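Ferrichrome-binding protein (Bacillus subtilis subsp. subtilis, PDB 3G9Q) binds iron(III)-hydroxamate complexes and passes them to the membrane permease of the FhuCBGD ABC transporter, as needed for ferrichrome and coprogen uptake. Local coordinates at residues Tyr25-Lys29 with Tyr48-Asn53. Sequence-based numbering, arbitrary orientation.
Sequences YGYFK and YKGKTN
Tyr25 and Tyr48 meet as a T-shaped pair in which the edge of the first ring stands on the face of the second. Atom CD2 of Tyr25 sits 3.6 Å above the Tyr48 ring plane, over its centre, and the two planes are turned 77° apart. The rings run in opposite directions, Tyr25 leaning out from the helix and Tyr48 reaching from the loop toward the start of helix 25-31, which brings its phenol oxygen to the first turn. There Tyr48 OH accepts a bent hydrogen bond from Gly26 N (3.1 Å, 137° at the hydrogen). In this solute-binding protein of the FhuD type, helix 25-31 is the crossover between the neighbouring parallel strands 17-19 and 35-37, a beta-alpha-beta unit, and the contact ties it to the long loop after strand 35-37. Were Tyr48 an alanine, Gly26 N would probably lose this acceptor and the edge of Tyr25 the ring it rests on. With CG of Tyr25 anti to the backbone N (chi1 173°), its ring extends along the loop as far as Thr52, where Tyr25 OH comes 3.3 Å from Thr52 CG2; the same hydroxyl has a weak hydrogen bond to Glu56. Lys29 and Thr52 reach toward each other tip to tip on the more exposed side of the contact, the lysine chain bent at chi2 (57°) and the Thr52 methyl CG2 resting on its CG-CD-CE run, 3.3 Å from Lys29 CE.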
loop_
_atom_site.group_PDB
_atom_site.type_symbol
_atom_site.label_atom_id
_atom_site.label_comp_id
_atom_site.label_asym_id
_atom_site.label_seq_id
_atom_site.Cartn_x
_atom_site.Cartn_y
_atom_site.Cartn_z
ATOM N N TYR A 25 -6.183 5.159 7.867
ATOM C CA TYR A 25 -6.248 4.593 9.220
ATOM C C TYR A 25 -4.864 4.376 9.834
ATOM O O TYR A 25 -4.606 4.812 10.960
ATOM C CB TYR A 25 -7.026 3.269 9.222
ATOM C CG TYR A 25 -6.978 2.566 10.553
ATOM C CD1 TYR A 25 -7.706 3.040 11.651
ATOM C CD2 TYR A 25 -6.137 1.493 10.744
ATOM C CE1 TYR A 25 -7.583 2.453 12.915
ATOM C CE2 TYR A 25 -6.004 0.905 11.980
ATOM C CZ TYR A 25 -6.723 1.381 13.070
ATOM O OH TYR A 25 -6.561 0.758 14.299
ATOM N N GLY A 26 -3.985 3.701 9.090
ATOM C CA GLY A 26 -2.634 3.446 9.569
ATOM C C GLY A 26 -1.810 4.691 9.896
ATOM O O GLY A 26 -0.862 4.616 10.680
ATOM N N TYR A 27 -2.157 5.830 9.291
ATOM C CA TYR A 27 -1.447 7.094 9.537
ATOM C C TYR A 27 -1.699 7.619 10.947
ATOM O O TYR A 27 -0.772 8.013 11.654
ATOM C CB TYR A 27 -1.873 8.192 8.539
ATOM C CG TYR A 27 -1.318 8.029 7.146
ATOM C CD1 TYR A 27 -1.959 7.222 6.222
ATOM C CD2 TYR A 27 -0.133 8.644 6.768
ATOM C CE1 TYR A 27 -1.440 7.024 4.965
ATOM C CE2 TYR A 27 0.402 8.449 5.507
ATOM C CZ TYR A 27 -0.256 7.639 4.609
ATOM O OH TYR A 27 0.257 7.421 3.341
ATOM N N PHE A 28 -2.968 7.631 11.337
ATOM C CA PHE A 28 -3.374 8.120 12.640
ATOM C C PHE A 28 -2.926 7.120 13.702
ATOM O O PHE A 28 -2.584 7.505 14.819
ATOM C CB PHE A 28 -4.896 8.333 12.650
ATOM C CG PHE A 28 -5.344 9.577 11.905
ATOM C CD1 PHE A 28 -5.640 10.745 12.588
ATOM C CD2 PHE A 28 -5.412 9.595 10.517
ATOM C CE1 PHE A 28 -5.989 11.909 11.900
ATOM C CE2 PHE A 28 -5.760 10.758 9.827
ATOM C CZ PHE A 28 -6.046 11.909 10.520
ATOM N N LYS A 29 -2.910 5.838 13.348
ATOM C CA LYS A 29 -2.469 4.814 14.287
ATOM C C LYS A 29 -1.001 5.094 14.604
ATOM O O LYS A 29 -0.607 5.130 15.769
ATOM C CB LYS A 29 -2.638 3.409 13.684
ATOM C CG LYS A 29 -2.344 2.269 14.648
ATOM C CD LYS A 29 -3.212 2.347 15.872
ATOM C CE LYS A 29 -2.552 1.602 17.011
ATOM N NZ LYS A 29 -3.181 1.947 18.318
ATOM N N TYR A 48 -3.358 -4.842 9.614
ATOM C CA TYR A 48 -4.188 -4.171 10.619
ATOM C C TYR A 48 -4.769 -5.182 11.613
ATOM O O TYR A 48 -4.192 -5.423 12.675
ATOM C CB TYR A 48 -5.348 -3.412 9.952
ATOM C CG TYR A 48 -4.992 -2.155 9.169
ATOM C CD1 TYR A 48 -5.923 -1.588 8.292
ATOM C CD2 TYR A 48 -3.757 -1.512 9.320
ATOM C CE1 TYR A 48 -5.651 -0.425 7.587
ATOM C CE2 TYR A 48 -3.472 -0.329 8.605
ATOM C CZ TYR A 48 -4.434 0.205 7.744
ATOM O OH TYR A 48 -4.214 1.375 7.056
ATOM N N LYS A 49 -5.916 -5.767 11.257
ATOM C CA LYS A 49 -6.589 -6.753 12.110
ATOM C C LYS A 49 -5.547 -7.675 12.731
ATOM O O LYS A 49 -5.757 -8.242 13.807
ATOM C CB LYS A 49 -7.615 -7.563 11.292
ATOM C CG LYS A 49 -7.031 -8.443 10.180
ATOM C CD LYS A 49 -8.125 -9.077 9.312
ATOM C CE LYS A 49 -8.975 -10.112 10.062
ATOM N NZ LYS A 49 -9.789 -9.555 11.185
ATOM N N GLY A 50 -4.418 -7.795 12.034
ATOM C CA GLY A 50 -3.317 -8.616 12.496
ATOM C C GLY A 50 -3.014 -8.390 13.967
ATOM O O GLY A 50 -2.501 -9.286 14.636
ATOM N N LYS A 51 -3.331 -7.198 14.470
ATOM C CA LYS A 51 -3.107 -6.869 15.872
ATOM C C LYS A 51 -3.618 -5.480 16.255
ATOM O O LYS A 51 -3.628 -5.133 17.436
ATOM C CB LYS A 51 -1.607 -6.976 16.225
ATOM C CG LYS A 51 -1.138 -8.348 16.740
ATOM C CD LYS A 51 0.340 -8.342 17.135
ATOM C CE LYS A 51 0.589 -7.503 18.381
ATOM N NZ LYS A 51 -0.015 -8.104 19.596
ATOM N N THR A 52 -4.060 -4.691 15.277
ATOM C CA THR A 52 -4.530 -3.326 15.560
ATOM C C THR A 52 -5.999 -3.027 15.215
ATOM O O THR A 52 -6.288 -2.481 14.148
ATOM C CB THR A 52 -3.687 -2.275 14.808
ATOM O OG1 THR A 52 -2.295 -2.614 14.888
ATOM C CG2 THR A 52 -3.921 -0.898 15.413
ATOM N N ASN A 53 -6.919 -3.343 16.120
ATOM C CA ASN A 53 -8.334 -3.083 15.860
ATOM C C ASN A 53 -9.123 -2.795 17.133
ATOM O O ASN A 53 -10.204 -2.201 17.092
ATOM C CB ASN A 53 -8.954 -4.274 15.117
ATOM C CG ASN A 53 -9.014 -4.056 13.615
ATOM O OD1 ASN A 53 -9.296 -4.981 12.843
ATOM N ND2 ASN A 53 -8.758 -2.823 13.190
#